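Local coordinates for protein apical membrane antigen 1 (PDB 4APM) that probably acts as a parasite-surface receptor of the moving junction during host-cell invasion by Babesia divergens, through its three-domain ectodomain, at residues V222-F227 with S406-T411; N334-D339 with V357-D362; G367-R372 with V386-S391. All blocks are in the same frame, centred on the assembly; numbering follows the deposited sequence.

Contact 1. Residues V222-F227 with S406-T411; sequences VKDAIF and SESCGT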
loop_
_atom_site.group_PDB
_atom_site.type_symbol
_atom_site.label_atom_id
_atom_site.label_comp_id
_atom_site.label_asym_id
_atom_site.label_seq_id
_atom_site.Cartn_x
_atom_site.Cartn_y
_atom_site.Cartn_z
ATOM N N VAL A 222 -4.722 -3.933 8.324
ATOM C CA VAL A 222 -5.434 -3.907 9.593
ATOM C C VAL A 222 -6.194 -5.226 9.799
ATOM O O VAL A 222 -7.088 -5.593 8.993
ATOM C CB VAL A 222 -6.369 -2.698 9.699
ATOM C CG1 VAL A 222 -6.963 -2.606 11.096
ATOM C CG2 VAL A 222 -5.610 -1.410 9.349
ATOM N N LYS A 223 -5.787 -5.963 10.840
ATOM C CA LYS A 223 -6.354 -7.286 11.157
ATOM C C LYS A 223 -7.783 -7.117 11.615
ATOM O O LYS A 223 -8.118 -6.094 12.198
ATOM C CB LYS A 223 -5.529 -7.974 12.255
ATOM C CG LYS A 223 -5.935 -9.407 12.525
ATOM C CD LYS A 223 -4.917 -10.139 13.395
ATOM C CE LYS A 223 -4.451 -9.298 14.569
ATOM N NZ LYS A 223 -3.665 -10.094 15.556
ATOM N N ASP A 224 -8.632 -8.084 11.271
ATOM C CA ASP A 224 -10.048 -8.121 11.694
ATOM C C ASP A 224 -10.860 -6.935 11.201
ATOM O O ASP A 224 -11.783 -6.483 11.887
ATOM C CB ASP A 224 -10.166 -8.243 13.216
ATOM C CG ASP A 224 -9.478 -9.471 13.751
ATOM O OD1 ASP A 224 -9.658 -10.576 13.198
ATOM O OD2 ASP A 224 -8.710 -9.326 14.700
ATOM N N ALA A 225 -10.519 -6.426 10.015
ATOM C CA ALA A 225 -11.127 -5.178 9.504
ATOM C C ALA A 225 -11.597 -5.305 8.081
ATOM O O ALA A 225 -10.931 -5.926 7.237
ATOM C CB ALA A 225 -10.146 -4.015 9.619
ATOM N N ILE A 226 -12.724 -4.660 7.816
ATOM C CA ILE A 226 -13.253 -4.484 6.485
ATOM C C ILE A 226 -13.365 -2.973 6.274
ATOM O O ILE A 226 -13.818 -2.254 7.170
ATOM C CB ILE A 226 -14.675 -5.050 6.377
ATOM C CG1 ILE A 226 -14.685 -6.564 6.590
ATOM C CG2 ILE A 226 -15.329 -4.656 5.049
ATOM C CD1 ILE A 226 -16.080 -7.114 6.801
ATOM N N PHE A 227 -12.922 -2.499 5.112
ATOM C CA PHE A 227 -13.008 -1.070 4.753
ATOM C C PHE A 227 -14.457 -0.638 4.515
ATOM O O PHE A 227 -15.194 -1.325 3.817
ATOM C CB PHE A 227 -12.233 -0.814 3.456
ATOM C CG PHE A 227 -10.750 -0.848 3.614
ATOM C CD1 PHE A 227 -10.121 -0.005 4.519
ATOM C CD2 PHE A 227 -9.969 -1.656 2.788
ATOM C CE1 PHE A 227 -8.745 0.005 4.642
ATOM C CE2 PHE A 227 -8.588 -1.617 2.888
ATOM C CZ PHE A 227 -7.973 -0.794 3.827
ATOM N N SER A 406 -12.249 -11.867 18.490
ATOM C CA SER A 406 -11.252 -11.317 17.557
ATOM C C SER A 406 -9.891 -11.216 18.227
ATOM O O SER A 406 -9.811 -10.792 19.370
ATOM C CB SER A 406 -11.682 -9.925 17.086
ATOM O OG SER A 406 -11.243 -8.934 17.992
ATOM N N GLU A 407 -8.821 -11.551 17.501
ATOM C CA GLU A 407 -7.457 -11.370 18.009
ATOM C C GLU A 407 -7.147 -9.930 18.412
ATOM O O GLU A 407 -6.277 -9.699 19.242
ATOM C CB GLU A 407 -6.425 -11.808 16.972
ATOM C CG GLU A 407 -6.083 -13.288 16.987
ATOM C CD GLU A 407 -5.002 -13.641 15.969
ATOM O OE1 GLU A 407 -4.314 -12.715 15.486
ATOM O OE2 GLU A 407 -4.841 -14.842 15.643
ATOM N N SER A 408 -7.789 -8.962 17.763
ATOM C CA SER A 408 -7.384 -7.565 17.905
ATOM C C SER A 408 -7.973 -7.047 19.201
ATOM O O SER A 408 -7.320 -6.328 19.963
ATOM C CB SER A 408 -7.916 -6.705 16.739
ATOM O OG SER A 408 -7.373 -7.104 15.493
ATOM N N CYS A 409 -9.239 -7.378 19.421
ATOM C CA CYS A 409 -9.985 -6.757 20.483
ATOM C C CYS A 409 -10.663 -7.771 21.404
ATOM O O CYS A 409 -11.534 -7.410 22.183
ATOM C CB CYS A 409 -10.992 -5.785 19.891
ATOM S SG CYS A 409 -10.205 -4.547 18.820
ATOM N N GLY A 410 -10.241 -9.035 21.338
ATOM C CA GLY A 410 -11.025 -10.112 21.956
ATOM C C GLY A 410 -12.474 -10.062 21.488
ATOM O O GLY A 410 -12.736 -9.901 20.283
ATOM N N THR A 411 -13.413 -10.130 22.436
ATOM C CA THR A 411 -14.818 -10.402 22.124
ATOM C C THR A 411 -15.526 -9.182 21.539
ATOM O O THR A 411 -15.401 -8.064 22.052
ATOM C CB THR A 411 -15.615 -10.862 23.381
ATOM O OG1 THR A 411 -14.880 -11.872 24.071
ATOM C CG2 THR A 411 -16.985 -11.430 22.996
HETATM O O HOH W 1 -9.147 -12.520 14.637
#

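Contact 2. Residues N334-D339 with V357-D362; sequences NCLIID and VPFPCD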
loop_
_atom_site.group_PDB
_atom_site.type_symbol
_atom_site.label_atom_id
_atom_site.label_comp_id
_atom_site.label_asym_id
_atom_site.label_seq_id
_atom_site.Cartn_x
_atom_site.Cartn_y
_atom_site.Cartn_z
ATOM N N ASN A 334 -13.257 5.573 4.713
ATOM C CA ASN A 334 -13.194 6.538 5.824
ATOM C C ASN A 334 -13.705 5.969 7.158
ATOM O O ASN A 334 -13.815 6.697 8.151
ATOM C CB ASN A 334 -13.887 7.881 5.473
ATOM C CG ASN A 334 -15.402 7.751 5.321
ATOM O OD1 ASN A 334 -16.021 6.860 5.904
ATOM N ND2 ASN A 334 -16.004 8.646 4.530
ATOM N N CYS A 335 -13.946 4.654 7.185
ATOM C CA CYS A 335 -14.121 3.912 8.447
ATOM C C CYS A 335 -13.879 2.414 8.247
ATOM O O CYS A 335 -13.749 1.930 7.108
ATOM C CB CYS A 335 -15.532 4.122 8.976
ATOM S SG CYS A 335 -16.757 3.548 7.783
ATOM N N LEU A 336 -13.847 1.680 9.353
ATOM C CA LEU A 336 -13.642 0.235 9.322
ATOM C C LEU A 336 -14.825 -0.458 10.027
ATOM O O LEU A 336 -15.448 0.129 10.901
ATOM C CB LEU A 336 -12.318 -0.135 10.013
ATOM C CG LEU A 336 -10.999 0.485 9.524
ATOM C CD1 LEU A 336 -9.830 -0.054 10.332
ATOM C CD2 LEU A 336 -10.767 0.251 8.039
ATOM N N ILE A 337 -15.146 -1.675 9.590
ATOM C CA ILE A 337 -16.098 -2.557 10.242
ATOM C C ILE A 337 -15.290 -3.707 10.862
ATOM O O ILE A 337 -14.398 -4.255 10.204
ATOM C CB ILE A 337 -17.052 -3.162 9.194
ATOM C CG1 ILE A 337 -17.911 -2.085 8.558
ATOM C CG2 ILE A 337 -17.873 -4.311 9.769
ATOM C CD1 ILE A 337 -17.405 -1.637 7.203
ATOM N N ILE A 338 -15.550 -4.061 12.121
ATOM C CA ILE A 338 -14.814 -5.182 12.678
ATOM C C ILE A 338 -15.397 -6.510 12.191
ATOM O O ILE A 338 -16.614 -6.640 11.997
ATOM C CB ILE A 338 -14.636 -5.133 14.224
ATOM C CG1 ILE A 338 -13.595 -6.171 14.659
ATOM C CG2 ILE A 338 -15.950 -5.382 14.957
ATOM C CD1 ILE A 338 -13.568 -6.440 16.148
ATOM N N ASP A 339 -14.510 -7.452 11.899
ATOM C CA ASP A 339 -14.901 -8.757 11.393
ATOM C C ASP A 339 -13.706 -9.708 11.462
ATOM O O ASP A 339 -12.720 -9.502 10.775
ATOM C CB ASP A 339 -15.421 -8.646 9.954
ATOM C CG ASP A 339 -15.859 -9.978 9.393
ATOM O OD1 ASP A 339 -16.798 -10.584 9.958
ATOM O OD2 ASP A 339 -15.247 -10.440 8.406
ATOM N N VAL A 357 -1.561 -4.939 11.872
ATOM C CA VAL A 357 -1.667 -4.084 12.998
ATOM C C VAL A 357 -3.079 -4.368 13.493
ATOM O O VAL A 357 -3.970 -4.608 12.680
ATOM C CB VAL A 357 -1.472 -2.633 12.483
ATOM C CG1 VAL A 357 -2.710 -1.758 12.595
ATOM C CG2 VAL A 357 -0.191 -2.015 13.024
ATOM N N PRO A 358 -3.276 -4.465 14.817
ATOM C CA PRO A 358 -4.610 -4.854 15.292
ATOM C C PRO A 358 -5.663 -3.807 14.966
ATOM O O PRO A 358 -5.336 -2.621 14.880
ATOM C CB PRO A 358 -4.423 -4.960 16.821
ATOM C CG PRO A 358 -3.167 -4.205 17.120
ATOM C CD PRO A 358 -2.295 -4.441 15.916
ATOM N N PHE A 359 -6.913 -4.241 14.778
ATOM C CA PHE A 359 -8.077 -3.328 14.706
ATOM C C PHE A 359 -8.008 -2.314 15.866
ATOM O O PHE A 359 -7.545 -2.662 16.957
ATOM C CB PHE A 359 -9.397 -4.133 14.759
ATOM C CG PHE A 359 -10.624 -3.301 14.481
ATOM C CD1 PHE A 359 -11.130 -2.462 15.446
ATOM C CD2 PHE A 359 -11.190 -3.278 13.220
ATOM C CE1 PHE A 359 -12.201 -1.641 15.179
ATOM C CE2 PHE A 359 -12.259 -2.455 12.934
ATOM C CZ PHE A 359 -12.778 -1.640 13.923
ATOM N N PRO A 360 -8.381 -1.033 15.623
ATOM C CA PRO A 360 -8.235 -0.093 16.745
ATOM C C PRO A 360 -9.438 -0.128 17.706
ATOM O O PRO A 360 -10.406 0.614 17.530
ATOM C CB PRO A 360 -8.104 1.268 16.051
ATOM C CG PRO A 360 -8.837 1.109 14.765
ATOM C CD PRO A 360 -8.684 -0.338 14.355
ATOM N N CYS A 361 -9.344 -0.993 18.717
ATOM C CA CYS A 361 -10.461 -1.312 19.614
ATOM C C CYS A 361 -11.105 -0.103 20.237
ATOM O O CYS A 361 -12.290 -0.127 20.557
ATOM C CB CYS A 361 -9.988 -2.244 20.714
ATOM S SG CYS A 361 -8.935 -3.540 20.065
ATOM N N ASP A 362 -10.338 0.966 20.399
ATOM C CA ASP A 362 -10.861 2.154 21.060
ATOM C C ASP A 362 -11.812 2.994 20.204
ATOM O O ASP A 362 -12.434 3.914 20.712
ATOM C CB ASP A 362 -9.719 3.026 21.591
ATOM C CG ASP A 362 -8.724 3.406 20.507
ATOM O OD1 ASP A 362 -8.348 2.526 19.699
ATOM O OD2 ASP A 362 -8.303 4.580 20.475
#

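Contact 3. Residues G367-R372 with V386-S391; sequences GYIEPR and VTTALS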
loop_
_atom_site.group_PDB
_atom_site.type_symbol
_atom_site.label_atom_id
_atom_site.label_comp_id
_atom_site.label_asym_id
_atom_site.label_seq_id
_atom_site.Cartn_x
_atom_site.Cartn_y
_atom_site.Cartn_z
ATOM N N GLY A 367 -21.120 -1.375 12.427
ATOM C CA GLY A 367 -20.727 -1.664 11.045
ATOM C C GLY A 367 -21.610 -2.672 10.328
ATOM O O GLY A 367 -22.084 -3.638 10.943
ATOM N N TYR A 368 -21.835 -2.456 9.030
ATOM C CA TYR A 368 -22.359 -3.514 8.158
ATOM C C TYR A 368 -21.231 -4.221 7.441
ATOM O O TYR A 368 -20.445 -3.575 6.757
ATOM C CB TYR A 368 -23.349 -2.947 7.145
ATOM C CG TYR A 368 -24.580 -2.400 7.800
ATOM C CD1 TYR A 368 -24.524 -1.225 8.551
ATOM C CD2 TYR A 368 -25.781 -3.112 7.774
ATOM C CE1 TYR A 368 -25.641 -0.741 9.212
ATOM C CE2 TYR A 368 -26.910 -2.628 8.411
ATOM C CZ TYR A 368 -26.833 -1.440 9.132
ATOM O OH TYR A 368 -27.944 -0.960 9.789
ATOM N N ILE A 369 -21.128 -5.541 7.625
ATOM C CA ILE A 369 -20.082 -6.324 6.963
ATOM C C ILE A 369 -20.256 -6.452 5.434
ATOM O O ILE A 369 -19.267 -6.520 4.698
ATOM C CB ILE A 369 -19.894 -7.728 7.587
ATOM C CG1 ILE A 369 -21.154 -8.579 7.438
ATOM C CG2 ILE A 369 -19.433 -7.633 9.036
ATOM C CD1 ILE A 369 -20.928 -10.048 7.721
ATOM N N GLU A 370 -21.505 -6.519 4.967
ATOM C CA GLU A 370 -21.792 -6.696 3.538
ATOM C C GLU A 370 -22.031 -5.348 2.883
ATOM O O GLU A 370 -22.743 -4.507 3.423
ATOM C CB GLU A 370 -23.030 -7.580 3.315
ATOM C CG GLU A 370 -22.788 -9.080 3.339
ATOM C CD GLU A 370 -22.007 -9.571 2.134
ATOM O OE1 GLU A 370 -22.443 -9.320 0.986
ATOM O OE2 GLU A 370 -20.953 -10.216 2.336
ATOM N N PRO A 371 -21.463 -5.154 1.685
ATOM C CA PRO A 371 -21.761 -4.008 0.834
ATOM C C PRO A 371 -23.247 -3.853 0.531
ATOM O O PRO A 371 -24.040 -4.745 0.806
ATOM C CB PRO A 371 -21.017 -4.344 -0.455
ATOM C CG PRO A 371 -19.871 -5.187 -0.014
ATOM C CD PRO A 371 -20.425 -6.020 1.102
ATOM N N ARG A 372 -23.612 -2.750 -0.097
ATOM C CA ARG A 372 -24.916 -2.661 -0.743
ATOM C C ARG A 372 -24.776 -2.140 -2.184
ATOM O O ARG A 372 -25.030 -0.960 -2.453
ATOM C CB ARG A 372 -25.860 -1.777 0.081
ATOM C CG ARG A 372 -25.449 -1.610 1.534
ATOM C CD ARG A 372 -26.652 -1.729 2.453
ATOM N NE ARG A 372 -26.650 -0.702 3.486
ATOM C CZ ARG A 372 -27.572 -0.601 4.436
ATOM N NH1 ARG A 372 -28.575 -1.466 4.478
ATOM N NH2 ARG A 372 -27.497 0.368 5.341
ATOM N N VAL A 386 -26.329 -8.509 8.482
ATOM C CA VAL A 386 -25.433 -8.589 9.620
ATOM C C VAL A 386 -24.722 -7.265 9.944
ATOM O O VAL A 386 -24.117 -6.631 9.065
ATOM C CB VAL A 386 -24.406 -9.697 9.390
ATOM C CG1 VAL A 386 -23.496 -9.851 10.593
ATOM C CG2 VAL A 386 -25.127 -11.003 9.070
ATOM N N THR A 387 -24.841 -6.832 11.197
ATOM C CA THR A 387 -24.069 -5.704 11.717
ATOM C C THR A 387 -23.066 -6.206 12.751
ATOM O O THR A 387 -23.260 -7.277 13.329
ATOM C CB THR A 387 -24.972 -4.649 12.359
ATOM O OG1 THR A 387 -25.999 -5.295 13.122
ATOM C CG2 THR A 387 -25.603 -3.771 11.304
ATOM N N THR A 388 -21.945 -5.495 12.907
ATOM C CA THR A 388 -20.997 -5.786 13.995
ATOM C C THR A 388 -20.642 -4.511 14.765
ATOM O O THR A 388 -20.858 -3.394 14.278
ATOM C CB THR A 388 -19.676 -6.439 13.512
ATOM O OG1 THR A 388 -18.900 -5.487 12.777
ATOM C CG2 THR A 388 -19.912 -7.680 12.664
ATOM N N ALA A 389 -20.069 -4.690 15.954
ATOM C CA ALA A 389 -19.678 -3.572 16.817
ATOM C C ALA A 389 -18.818 -4.080 17.973
ATOM O O ALA A 389 -18.903 -5.244 18.342
ATOM C CB ALA A 389 -20.910 -2.842 17.341
ATOM N N LEU A 390 -17.947 -3.221 18.495
ATOM C CA LEU A 390 -17.050 -3.577 19.611
ATOM C C LEU A 390 -17.757 -3.550 20.984
ATOM O O LEU A 390 -17.197 -3.997 21.978
ATOM C CB LEU A 390 -15.876 -2.602 19.643
ATOM C CG LEU A 390 -14.478 -3.028 19.192
ATOM C CD1 LEU A 390 -14.457 -4.415 18.590
ATOM C CD2 LEU A 390 -13.922 -1.992 18.232
ATOM N N SER A 391 -18.957 -2.968 21.026
ATOM C CA SER A 391 -19.771 -2.905 22.240
ATOM C C SER A 391 -21.233 -3.251 21.944
ATOM O O SER A 391 -21.739 -2.974 20.840
ATOM C CB SER A 391 -19.700 -1.509 22.851
ATOM O OG SER A 391 -20.596 -0.643 22.184
HETATM O O HOH W 2 -24.100 -6.662 6.328
#

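Contact 1. Residues V222-F227 with S406-T411
Lys223 and Asp224, the corner residues of a type II beta turn from Val222 to Ala225, meet Glu407 and Ser408 in the short connection between strands 400-406 and 410-416. Asp224 OD2 accepts a hydrogen bond from Ser408 OG at 2.7 Å, the hydroxyl coming in on the anti side, 20° out of the carboxylate plane, and a weak one from Ser408 N at 3.2 Å. Ser408 carries OG beside its own backbone N (chi1 -64°), which lets both donors address one oxygen. Asp224 OD1 accepts a hydrogen bond from a water, which in turn accepts from Glu407 N; Gly341 N also binds OD1. The connection is itself braced by an ST motif: Ser406 OG accepts from Cys409 N at 2.9 Å and donates to Gly410 O on an in-plane lone pair. Lys223 bends at chi3 (44°) and crosses the Glu407 side chain at about a right angle, its NZ making a salt bridge to the anti lone pair of Glu407 OE1 at 2.7 Å. Just beyond Ser408, Cys409 is disulfide-bonded to Cys361, a link consistent with the first disulfide of domain III in the AMA1 family.

Contact 2. Residues N334-D339 with V357-D362
Ile338 and Phe359 mark the place where the backbones of the two segments come nearest, with their CA atoms 7.3 Å apart. Residues 335-339 form an edge strand of the mixed sheet, entered through a classic beta bulge in which Asn334 and Cys335 both face Gly228. The partner, 357-362, has no regular structure and bends in an inverse gamma turn centred on Pro360. No hydrogen bond crosses between them, so the joining falls to van der Waals contacts, most of them made by the Phe359 ring.

Phe359 is the central group. Its CG stands anti to the backbone N (chi1 -171°), and the ring reaches the strand between Leu336 and Ile338. Ile338 CB lies over one face in a CH-pi contact, 4.0 Å from the centroid of the Phe359 ring and 17° off the normal, displaced toward the rim. The opposite face carries CD of the adjoining Pro360, 3.4 Å above the Phe359 ring plane and likewise displaced. Phe359 CE2 makes the shortest approaches, 3.7 Å to Leu336 CB, which comes in obliquely, and 3.7 Å to Ile338 CA. Leu336 also crosses Pro360 at about a right angle, CD1 to CD 4.2 Å. Around this cluster, Ala225 and Leu390 touch Phe359, while Trp12 of helix 8-16 covers Leu336 and Pro360.

By the family's disulfide pattern, the strand probably belongs to the PAN-like domain II and the loop to the domain II-III junction. With every touching residue buried and no polar bond between the segments, cohesion here probably rests on the hydrophobic effect and van der Waals contact, while Phe359 N is satisfied by Ser408 OG.

Contact 3. Residues G367-R372 with V386-S391
Tyr368 and Thr387 stand side by side, pointing the same way, as the non-hydrogen-bonded pair of a short antiparallel ladder between strands 367-368 and 387-389 in the mixed sheet. Thr387 holds CG2 anti to its carbonyl carbon and lays this methyl over the centre of the tyrosine ring, 3.4 Å from the centroid and 13° off the normal: a close CH-pi contact. The guanidinium of Arg372 comes over the opposite face, with NH2 4.2 Å above the centre of the Tyr368 ring plane, so the ring is sandwiched; Arg372 NH1 also pairs with Glu385. Thr387 turns its hydroxyl to Lys396 O.

One step along, Gly367 and Thr388 form the hydrogen-bonded pair. Gly367 N donates to Thr388 O at 2.8 Å, an almost straight bond of 170°, and Thr388 N returns one to Gly367 O at 2.7 Å. Thr388 directs OG1 to Ile338 O of strand 335-339, while its CG2 meets Ile369 CG2 at 3.7 Å, the two side chains crossing at about a right angle. Ile369 sends its other branch, CG1 (chi1 63°), toward Val386, and CD1 ends 3.9 Å from Val386 CG1. The ladder frays here: Ile369 N reaches Val386 O only in a weak bond of 3.5 Å, and a water that donates to Val386 O accepts from Glu370 N at 2.9 Å.

Overall arrangement
Contact 2 is the buried one: an apolar cluster round an aromatic ring with no hydrogen bond between its segments. Contacts 1 and 3 are only partly buried. Contact 1 is polar, with side-chain carboxylate bonds and a salt bridge; contact 3 combines backbone ladder bonds with a methyl-on-ring contact and aliphatic packing. All three reach the same mixed sheet. Strands 225-231 and 335-339 of contacts 1 and 2 are neighbours in it, as are 387-389 and 410-416 of contacts 3 and 1. Contacts 1 and 2, centres about 6 Å apart, are locked covalently by Cys409-Cys361, whereas Leu390 of contact 3 packs on Ile338 and on Cys409, tying the three together away from the calcium site.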